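Long-range contacts in signal recognition particle receptor beta subunit (Mus musculus, PDB 2FH5), which binds GTP as the beta subunit of the signal recognition particle receptor, which helps target nascent secretory proteins to the endoplasmic reticulum membrane: residues Q139-L144 and F175-L180; Y46-N51 and W209-A214; V86-F91 and K134-Q139. All blocks are in the same frame, centred on the assembly; numbering follows the deposited sequence.

In the fold
All three contacts pack helices of a P-loop GTPase fold. Contacts 1 and 3 are buried and follow one another on helix 133-150, sharing Gln139; they also touch, with Phe177 CD2 3.8 Å from Gln137 CG. Contact 2, its centre about 27 Å from that of contact 1 and 25 Å from that of contact 3, is only partly buried; like contact 3 it reaches the six-stranded sheet, but at the edge strand 42-47. The chemistry differs: contact 1 couples phenylalanine packing to a carboxylate and waters, contact 3 is apolar beside the nucleotide site, and contact 2 is a mostly apolar meeting of valine and alanine groups, with a tyrosine and a leucine.

Contact 1 (Q139-L144 and F175-L180); sequences QLEKEL and FEFSQL
Glu141, in mid-helix, lies beside Glu176, where an irregular chain enters the short 3-10 segment 177-179; their CA atoms are 5.4 Å apart. The backbones are tied through a side chain: Phe177 N donates to Glu141 OE2 over 2.9 Å, nearly straight at 165°, from above the carboxylate plane. An extended chain beyond CG (chi2 -173°) carries the carboxylate to this amide, and Glu141 CG lies 3.4 Å from Phe177 CD2. One water donates to Glu141 OE2 and accepts from Ser178 N, linking the next amide indirectly. Gln137 NE2, one turn earlier, also hydrogen-bonds OE2 and helps to position it. A second water lies 3.0 Å from both Glu141 OE1 and Glu176 OE1 and may bridge them, which would ease like-charge repulsion; Glu176 has a salt bridge to Lys173. On the buried side, Phe175 CE2 lies over the centre of the Phe177 ring, 4.1 Å above its plane. Leu144 CD1 packs against both rings, 3.5 Å from Phe177 CZ and 3.6 Å from Phe175 CE2. The loop before strand 184-188 is thus fastened to helix 133-150, with Phe177 reaching Leu102 of helix 91-110 and packing edge-to-face with Phe186 of that strand.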
loop_
_atom_site.group_PDB
_atom_site.type_symbol
_atom_site.label_atom_id
_atom_site.label_comp_id
_atom_site.label_asym_id
_atom_site.label_seq_id
_atom_site.Cartn_x
_atom_site.Cartn_y
_atom_site.Cartn_z
ATOM N N GLN B 139 -16.699 1.569 18.892
ATOM C CA GLN B 139 -15.569 0.917 19.551
ATOM C C GLN B 139 -14.314 1.800 19.598
ATOM O O GLN B 139 -13.534 1.738 20.550
ATOM C CB GLN B 139 -15.273 -0.414 18.878
ATOM C CG GLN B 139 -16.409 -1.410 19.034
ATOM C CD GLN B 139 -16.765 -1.650 20.504
ATOM O OE1 GLN B 139 -15.952 -2.188 21.274
ATOM N NE2 GLN B 139 -17.984 -1.239 20.904
ATOM N N LEU B 140 -14.107 2.636 18.591
ATOM C CA LEU B 140 -12.943 3.513 18.638
ATOM C C LEU B 140 -13.093 4.597 19.708
ATOM O O LEU B 140 -12.106 4.973 20.348
ATOM C CB LEU B 140 -12.702 4.175 17.293
ATOM C CG LEU B 140 -11.991 3.271 16.309
ATOM C CD1 LEU B 140 -12.102 3.902 14.942
ATOM C CD2 LEU B 140 -10.535 3.063 16.768
ATOM N N GLU B 141 -14.312 5.111 19.896
ATOM C CA GLU B 141 -14.527 6.135 20.925
ATOM C C GLU B 141 -14.262 5.511 22.295
ATOM O O GLU B 141 -13.521 6.059 23.112
ATOM C CB GLU B 141 -15.955 6.695 20.852
ATOM C CG GLU B 141 -16.210 7.408 19.537
ATOM C CD GLU B 141 -17.545 8.127 19.460
ATOM O OE1 GLU B 141 -18.551 7.594 19.974
ATOM O OE2 GLU B 141 -17.586 9.223 18.858
ATOM N N LYS B 142 -14.851 4.344 22.527
ATOM C CA LYS B 142 -14.660 3.652 23.788
ATOM C C LYS B 142 -13.165 3.419 24.046
ATOM O O LYS B 142 -12.684 3.574 25.161
ATOM C CB LYS B 142 -15.434 2.333 23.756
ATOM C CG LYS B 142 -15.049 1.332 24.845
ATOM C CD LYS B 142 -15.859 0.033 24.736
ATOM C CE LYS B 142 -15.427 -0.980 25.809
ATOM N NZ LYS B 142 -16.188 -2.269 25.741
ATOM N N GLU B 143 -12.424 3.072 23.002
ATOM C CA GLU B 143 -10.997 2.802 23.118
ATOM C C GLU B 143 -10.125 4.060 23.285
ATOM O O GLU B 143 -9.163 4.062 24.037
ATOM C CB GLU B 143 -10.546 2.016 21.891
ATOM C CG GLU B 143 -9.182 1.394 22.027
ATOM C CD GLU B 143 -9.188 0.220 22.984
ATOM O OE1 GLU B 143 -10.090 -0.653 22.850
ATOM O OE2 GLU B 143 -8.288 0.177 23.855
ATOM N N LEU B 144 -10.436 5.131 22.568
ATOM C CA LEU B 144 -9.643 6.347 22.716
ATOM C C LEU B 144 -9.925 6.895 24.121
ATOM O O LEU B 144 -9.082 7.540 24.749
ATOM C CB LEU B 144 -10.048 7.355 21.646
ATOM C CG LEU B 144 -9.721 6.936 20.203
ATOM C CD1 LEU B 144 -10.476 7.795 19.223
ATOM C CD2 LEU B 144 -8.237 7.052 19.979
ATOM N N PHE B 175 -15.109 10.238 26.077
ATOM C CA PHE B 175 -14.674 10.658 24.744
ATOM C C PHE B 175 -15.617 10.354 23.593
ATOM O O PHE B 175 -16.226 9.292 23.547
ATOM C CB PHE B 175 -13.325 10.037 24.368
ATOM C CG PHE B 175 -12.856 10.450 23.001
ATOM C CD1 PHE B 175 -12.287 11.700 22.806
ATOM C CD2 PHE B 175 -13.117 9.663 21.895
ATOM C CE1 PHE B 175 -11.999 12.162 21.537
ATOM C CE2 PHE B 175 -12.830 10.130 20.614
ATOM C CZ PHE B 175 -12.274 11.379 20.443
ATOM N N GLU B 176 -15.701 11.296 22.656
ATOM C CA GLU B 176 -16.518 11.144 21.456
ATOM C C GLU B 176 -15.860 12.017 20.418
ATOM O O GLU B 176 -15.309 13.053 20.757
ATOM C CB GLU B 176 -17.963 11.601 21.690
ATOM C CG GLU B 176 -18.838 10.529 22.312
ATOM C CD GLU B 176 -20.224 11.030 22.686
ATOM O OE1 GLU B 176 -21.023 11.365 21.783
ATOM O OE2 GLU B 176 -20.507 11.086 23.901
ATOM N N PHE B 177 -15.900 11.600 19.159
ATOM C CA PHE B 177 -15.286 12.377 18.087
ATOM C C PHE B 177 -15.873 13.778 17.923
ATOM O O PHE B 177 -15.147 14.708 17.566
ATOM C CB PHE B 177 -15.375 11.606 16.773
ATOM C CG PHE B 177 -14.446 10.416 16.702
ATOM C CD1 PHE B 177 -13.077 10.594 16.502
ATOM C CD2 PHE B 177 -14.943 9.115 16.842
ATOM C CE1 PHE B 177 -12.205 9.482 16.442
ATOM C CE2 PHE B 177 -14.090 7.996 16.783
ATOM C CZ PHE B 177 -12.719 8.177 16.584
ATOM N N SER B 178 -17.169 13.941 18.186
ATOM C CA SER B 178 -17.819 15.260 18.072
ATOM C C SER B 178 -17.215 16.335 19.011
ATOM O O SER B 178 -17.290 17.521 18.719
ATOM C CB SER B 178 -19.317 15.143 18.345
ATOM O OG SER B 178 -19.543 14.776 19.694
ATOM N N GLN B 179 -16.614 15.923 20.122
ATOM C CA GLN B 179 -16.000 16.870 21.050
ATOM C C GLN B 179 -14.693 17.437 20.486
ATOM O O GLN B 179 -14.048 18.294 21.093
ATOM C CB GLN B 179 -15.680 16.183 22.386
ATOM C CG GLN B 179 -16.774 15.288 22.913
ATOM C CD GLN B 179 -16.302 14.458 24.078
ATOM O OE1 GLN B 179 -15.131 14.543 24.480
ATOM N NE2 GLN B 179 -17.205 13.642 24.641
ATOM N N LEU B 180 -14.292 16.965 19.321
ATOM C CA LEU B 180 -13.035 17.411 18.762
ATOM C C LEU B 180 -13.096 18.678 17.945
ATOM O O LEU B 180 -14.058 18.907 17.209
ATOM C CB LEU B 180 -12.438 16.308 17.874
ATOM C CG LEU B 180 -11.894 15.019 18.487
ATOM C CD1 LEU B 180 -11.225 14.199 17.402
ATOM C CD2 LEU B 180 -10.894 15.355 19.580
HETATM O O HOH W 1 -20.816 9.451 19.478
HETATM O O HOH W 2 -18.997 11.518 17.927
#

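Contact 2 (Y46-N51 and W209-A214); sequences YKVNNN and WLAKIA
Leu210 and Ala211 bring the C-terminal helix 204-213 of this P-loop GTPase fold against the end of strand 42-47, the outermost strand of the mixed sheet on that side, and against the turn that follows it. The nearest backbones are those of Val48 and Ala211, whose CA atoms lie 5.3 Å apart.

Along the helix, Leu210 comes first. Its CD1 lies 4.1 Å from Tyr46 CE2, a light contact in which the leucine branch and the tyrosine side chain pass each other obliquely. Tyr46 CG stands anti to the backbone N (chi1 178°), and the phenol is anchored at its OH by a hydrogen bond with Glu207 OE1, one turn earlier on the same helix. The tyrosine therefore touches the helix with its ring and grips it with its hydroxyl. Leu27 of helix 20-29 packs on both Tyr46 and Leu210, so the two side chains share a third apolar neighbour.

Ala211 follows, and here the packing is closer. Val48 CG1, anti to the backbone N (chi1 169°), reaches the helix backbone itself, 3.2 Å from Ala211 CA, and lies 3.4 Å from Ala211 CB. The carbonyl of the same alanine accepts the amide of Ala214 over 3.0 Å from N to O, in the last turn of the chain. Asn50 ND2 lies 3.4 Å from Ala211 O, while Asn50 OD1 receives a weak hydrogen bond from Gly53 N within its own turn.

Ala214, the C-terminal residue, closes the contact. Its methyl also packs on Leu56 of strand 55-60, the antiparallel partner of strand 42-47. Across to the Val48 side chain, Ala214 CB lies 3.5 Å from CG2, the second branch of that valine.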
loop_
_atom_site.group_PDB
_atom_site.type_symbol
_atom_site.label_atom_id
_atom_site.label_comp_id
_atom_site.label_asym_id
_atom_site.label_seq_id
_atom_site.Cartn_x
_atom_site.Cartn_y
_atom_site.Cartn_z
ATOM N N TYR B 46 -5.228 13.996 -8.410
ATOM C CA TYR B 46 -6.590 13.497 -8.539
ATOM C C TYR B 46 -7.546 14.630 -8.962
ATOM O O TYR B 46 -7.675 15.626 -8.254
ATOM C CB TYR B 46 -7.040 12.899 -7.198
ATOM C CG TYR B 46 -8.466 12.379 -7.159
ATOM C CD1 TYR B 46 -8.831 11.224 -7.838
ATOM C CD2 TYR B 46 -9.443 13.034 -6.410
ATOM C CE1 TYR B 46 -10.144 10.724 -7.772
ATOM C CE2 TYR B 46 -10.749 12.549 -6.335
ATOM C CZ TYR B 46 -11.096 11.398 -7.014
ATOM O OH TYR B 46 -12.394 10.928 -6.944
ATOM N N LYS B 47 -8.193 14.485 -10.120
ATOM C CA LYS B 47 -9.153 15.489 -10.578
ATOM C C LYS B 47 -10.491 15.116 -9.967
ATOM O O LYS B 47 -11.057 14.059 -10.256
ATOM C CB LYS B 47 -9.275 15.498 -12.103
ATOM C CG LYS B 47 -7.998 15.899 -12.842
ATOM C CD LYS B 47 -7.526 17.301 -12.487
ATOM C CE LYS B 47 -6.275 17.663 -13.286
ATOM N NZ LYS B 47 -5.693 18.984 -12.899
ATOM N N VAL B 48 -10.983 15.996 -9.106
ATOM C CA VAL B 48 -12.241 15.793 -8.404
ATOM C C VAL B 48 -13.485 15.687 -9.301
ATOM O O VAL B 48 -13.529 16.243 -10.400
ATOM C CB VAL B 48 -12.421 16.912 -7.367
ATOM C CG1 VAL B 48 -13.818 16.904 -6.806
ATOM C CG2 VAL B 48 -11.409 16.726 -6.258
ATOM N N ASN B 49 -14.490 14.968 -8.803
ATOM C CA ASN B 49 -15.751 14.739 -9.514
ATOM C C ASN B 49 -16.707 15.928 -9.691
ATOM O O ASN B 49 -17.654 15.838 -10.479
ATOM C CB ASN B 49 -16.519 13.590 -8.844
ATOM C CG ASN B 49 -16.079 12.221 -9.339
ATOM O OD1 ASN B 49 -14.885 11.909 -9.376
ATOM N ND2 ASN B 49 -17.048 11.391 -9.715
ATOM N N ASN B 50 -16.480 17.030 -8.977
ATOM C CA ASN B 50 -17.370 18.182 -9.112
ATOM C C ASN B 50 -17.109 19.040 -10.360
ATOM O O ASN B 50 -16.089 18.890 -11.041
ATOM C CB ASN B 50 -17.359 19.058 -7.834
ATOM C CG ASN B 50 -15.998 19.686 -7.532
ATOM O OD1 ASN B 50 -15.351 20.261 -8.404
ATOM N ND2 ASN B 50 -15.577 19.597 -6.275
ATOM N N ASN B 51 -18.061 19.923 -10.649
ATOM C CA ASN B 51 -18.032 20.827 -11.801
ATOM C C ASN B 51 -16.694 21.503 -12.082
ATOM O O ASN B 51 -16.139 21.355 -13.171
ATOM C CB ASN B 51 -19.113 21.892 -11.625
ATOM C CG ASN B 51 -20.474 21.289 -11.347
ATOM O OD1 ASN B 51 -21.078 20.662 -12.220
ATOM N ND2 ASN B 51 -20.957 21.461 -10.120
ATOM N N TRP B 209 -16.929 12.570 -0.714
ATOM C CA TRP B 209 -16.241 13.316 0.348
ATOM C C TRP B 209 -15.010 14.044 -0.174
ATOM O O TRP B 209 -14.782 15.206 0.158
ATOM C CB TRP B 209 -15.818 12.375 1.479
ATOM C CG TRP B 209 -15.114 13.050 2.642
ATOM C CD1 TRP B 209 -15.694 13.615 3.736
ATOM C CD2 TRP B 209 -13.692 13.168 2.838
ATOM N NE1 TRP B 209 -14.730 14.072 4.608
ATOM C CE2 TRP B 209 -13.496 13.808 4.081
ATOM C CE3 TRP B 209 -12.572 12.788 2.085
ATOM C CZ2 TRP B 209 -12.214 14.074 4.593
ATOM C CZ3 TRP B 209 -11.296 13.053 2.597
ATOM C CH2 TRP B 209 -11.133 13.689 3.836
ATOM N N LEU B 210 -14.199 13.360 -0.972
ATOM C CA LEU B 210 -13.008 13.990 -1.528
ATOM C C LEU B 210 -13.408 15.215 -2.340
ATOM O O LEU B 210 -12.757 16.256 -2.276
ATOM C CB LEU B 210 -12.246 13.000 -2.400
ATOM C CG LEU B 210 -11.315 12.047 -1.641
ATOM C CD1 LEU B 210 -10.876 10.933 -2.567
ATOM C CD2 LEU B 210 -10.108 12.823 -1.113
ATOM N N ALA B 211 -14.487 15.089 -3.105
ATOM C CA ALA B 211 -14.988 16.206 -3.892
ATOM C C ALA B 211 -15.356 17.360 -2.941
ATOM O O ALA B 211 -14.891 18.501 -3.090
ATOM C CB ALA B 211 -16.210 15.760 -4.680
ATOM N N LYS B 212 -16.187 17.034 -1.955
ATOM C CA LYS B 212 -16.650 17.975 -0.952
ATOM C C LYS B 212 -15.548 18.745 -0.217
ATOM O O LYS B 212 -15.749 19.891 0.167
ATOM C CB LYS B 212 -17.540 17.225 0.038
ATOM C CG LYS B 212 -17.757 17.896 1.373
ATOM C CD LYS B 212 -18.526 16.955 2.295
ATOM C CE LYS B 212 -18.496 17.422 3.741
ATOM N NZ LYS B 212 -19.404 16.581 4.578
ATOM N N ILE B 213 -14.377 18.148 -0.026
ATOM C CA ILE B 213 -13.320 18.861 0.690
ATOM C C ILE B 213 -12.293 19.514 -0.208
ATOM O O ILE B 213 -11.395 20.194 0.277
ATOM C CB ILE B 213 -12.589 17.925 1.710
ATOM C CG1 ILE B 213 -11.795 16.822 0.996
ATOM C CG2 ILE B 213 -13.611 17.287 2.627
ATOM C CD1 ILE B 213 -10.384 17.232 0.569
ATOM N N ALA B 214 -12.433 19.332 -1.517
ATOM C CA ALA B 214 -11.469 19.893 -2.473
ATOM C C ALA B 214 -11.405 21.423 -2.540
ATOM O O ALA B 214 -12.406 22.086 -2.193
ATOM C CB ALA B 214 -11.735 19.320 -3.879
ATOM O OXT ALA B 214 -10.351 21.947 -2.969
#

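Contact 3 (V86-F91 and K134-Q139); sequences VDSAAF and KLIQQQ
Ile136 lies over one face of the Phe91 ring, the dominant feature of this buried, apolar contact. Its CG1 sits 3.7 Å from the ring centroid and 15° off the ring normal, a CH-pi contact. The offset is toward the CD2 side of the ring, where Ile136 CG1 and Phe91 CD2 are 3.6 Å apart. Ile136 CG2 lies over the same face, nearer the CE1-CZ rim, 3.9 Å from Phe91 CE1, so both branches of the isoleucine rest against the phenylalanine. Phe91 CG is anti to the backbone N (chi1 -173°), which directs the ring from the start of its own helix toward helix 133-150.

Gln139, one turn after Ile136, meets the ring from another direction: its CB lies at the edge, in the ring plane, 3.8 Å from Phe91 CE2. A bend at chi2 turns CD back from the extended course, and the amide plane stands 84° from that of the ring.

The tip of Ile136 reaches past the ring to the strand end. There CD1 lies 3.6 Å from Ser88 OG and, more loosely, 4.4 Å from Val86 CG1. The serine hydroxyl is nevertheless satisfied, hydrogen-bonded to Asn123 O in the GTP-binding segment 123-126. Just before it, Asp87 OD1 accepts the amide of Ala90, an Asx motif that shapes the turn leaving the strand, while OD2 forms a salt bridge with the GTP-binding Lys124.

Ile136 also packs on Cys122 of strand 117-123; the contact therefore joins helix 133-150 to the C-terminal ends of two neighbouring parallel strands and to the first turn of helix 91-110.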
loop_
_atom_site.group_PDB
_atom_site.type_symbol
_atom_site.label_atom_id
_atom_site.label_comp_id
_atom_site.label_asym_id
_atom_site.label_seq_id
_atom_site.Cartn_x
_atom_site.Cartn_y
_atom_site.Cartn_z
ATOM N N VAL B 86 -9.225 1.916 7.499
ATOM C CA VAL B 86 -9.411 0.824 8.453
ATOM C C VAL B 86 -9.887 -0.475 7.788
ATOM O O VAL B 86 -10.838 -0.466 7.006
ATOM C CB VAL B 86 -10.469 1.219 9.517
ATOM C CG1 VAL B 86 -10.676 0.083 10.536
ATOM C CG2 VAL B 86 -10.036 2.481 10.202
ATOM N N ASP B 87 -9.226 -1.585 8.086
ATOM C CA ASP B 87 -9.643 -2.864 7.553
ATOM C C ASP B 87 -10.861 -3.217 8.408
ATOM O O ASP B 87 -10.708 -3.635 9.551
ATOM C CB ASP B 87 -8.547 -3.920 7.762
ATOM C CG ASP B 87 -8.941 -5.302 7.225
ATOM O OD1 ASP B 87 -10.111 -5.691 7.405
ATOM O OD2 ASP B 87 -8.078 -6.007 6.637
ATOM N N SER B 88 -12.060 -3.062 7.859
ATOM C CA SER B 88 -13.277 -3.351 8.613
ATOM C C SER B 88 -13.509 -4.822 8.986
ATOM O O SER B 88 -14.212 -5.131 9.957
ATOM C CB SER B 88 -14.461 -2.793 7.838
ATOM O OG SER B 88 -14.230 -1.415 7.571
ATOM N N ALA B 89 -12.892 -5.723 8.233
ATOM C CA ALA B 89 -13.026 -7.165 8.472
ATOM C C ALA B 89 -12.092 -7.655 9.567
ATOM O O ALA B 89 -12.396 -8.617 10.248
ATOM C CB ALA B 89 -12.750 -7.944 7.170
ATOM N N ALA B 90 -10.943 -7.006 9.725
ATOM C CA ALA B 90 -9.988 -7.416 10.749
ATOM C C ALA B 90 -10.078 -6.502 11.977
ATOM O O ALA B 90 -9.319 -6.659 12.946
ATOM C CB ALA B 90 -8.558 -7.385 10.182
ATOM N N PHE B 91 -11.012 -5.560 11.932
ATOM C CA PHE B 91 -11.164 -4.608 13.005
ATOM C C PHE B 91 -11.208 -5.208 14.417
ATOM O O PHE B 91 -10.492 -4.739 15.308
ATOM C CB PHE B 91 -12.393 -3.746 12.753
ATOM C CG PHE B 91 -12.527 -2.624 13.714
ATOM C CD1 PHE B 91 -11.611 -1.580 13.708
ATOM C CD2 PHE B 91 -13.510 -2.648 14.696
ATOM C CE1 PHE B 91 -11.665 -0.582 14.670
ATOM C CE2 PHE B 91 -13.572 -1.648 15.665
ATOM C CZ PHE B 91 -12.646 -0.615 15.651
ATOM N N LYS B 134 -20.574 2.421 11.754
ATOM C CA LYS B 134 -21.231 2.843 12.981
ATOM C C LYS B 134 -20.578 2.111 14.155
ATOM O O LYS B 134 -20.172 2.734 15.141
ATOM C CB LYS B 134 -22.731 2.535 12.886
ATOM C CG LYS B 134 -23.575 2.934 14.087
ATOM C CD LYS B 134 -25.065 2.877 13.712
ATOM C CE LYS B 134 -25.987 3.050 14.912
ATOM N NZ LYS B 134 -25.895 1.910 15.872
ATOM N N LEU B 135 -20.451 0.794 14.042
ATOM C CA LEU B 135 -19.822 0.014 15.108
ATOM C C LEU B 135 -18.330 0.341 15.300
ATOM O O LEU B 135 -17.803 0.302 16.418
ATOM C CB LEU B 135 -19.978 -1.477 14.839
ATOM C CG LEU B 135 -19.284 -2.403 15.850
ATOM C CD1 LEU B 135 -19.786 -2.169 17.265
ATOM C CD2 LEU B 135 -19.556 -3.844 15.442
ATOM N N ILE B 136 -17.643 0.670 14.214
ATOM C CA ILE B 136 -16.229 0.991 14.335
ATOM C C ILE B 136 -16.076 2.316 15.083
ATOM O O ILE B 136 -15.183 2.455 15.928
ATOM C CB ILE B 136 -15.566 1.015 12.934
ATOM C CG1 ILE B 136 -15.346 -0.434 12.491
ATOM C CG2 ILE B 136 -14.254 1.817 12.945
ATOM C CD1 ILE B 136 -15.041 -0.575 11.029
ATOM N N GLN B 137 -16.957 3.274 14.796
ATOM C CA GLN B 137 -16.902 4.554 15.486
ATOM C C GLN B 137 -17.127 4.356 16.981
ATOM O O GLN B 137 -16.405 4.919 17.810
ATOM C CB GLN B 137 -17.966 5.519 14.983
ATOM C CG GLN B 137 -17.719 6.894 15.553
ATOM C CD GLN B 137 -18.851 7.871 15.337
ATOM O OE1 GLN B 137 -19.487 7.890 14.285
ATOM N NE2 GLN B 137 -19.090 8.713 16.334
ATOM N N GLN B 138 -18.129 3.547 17.314
ATOM C CA GLN B 138 -18.449 3.282 18.706
ATOM C C GLN B 138 -17.268 2.642 19.442
ATOM O O GLN B 138 -16.869 3.132 20.499
ATOM C CB GLN B 138 -19.699 2.393 18.815
ATOM C CG GLN B 138 -19.842 1.692 20.174
ATOM C CD GLN B 138 -21.140 0.891 20.322
ATOM O OE1 GLN B 138 -21.651 0.319 19.349
ATOM N NE2 GLN B 138 -21.666 0.835 21.552
ATOM N N GLN B 139 -16.699 1.569 18.892
ATOM C CA GLN B 139 -15.569 0.917 19.551
ATOM C C GLN B 139 -14.314 1.800 19.598
ATOM O O GLN B 139 -13.534 1.738 20.550
ATOM C CB GLN B 139 -15.273 -0.414 18.878
ATOM C CG GLN B 139 -16.409 -1.410 19.034
ATOM C CD GLN B 139 -16.765 -1.650 20.504
ATOM O OE1 GLN B 139 -15.952 -2.188 21.274
ATOM N NE2 GLN B 139 -17.984 -1.239 20.904
#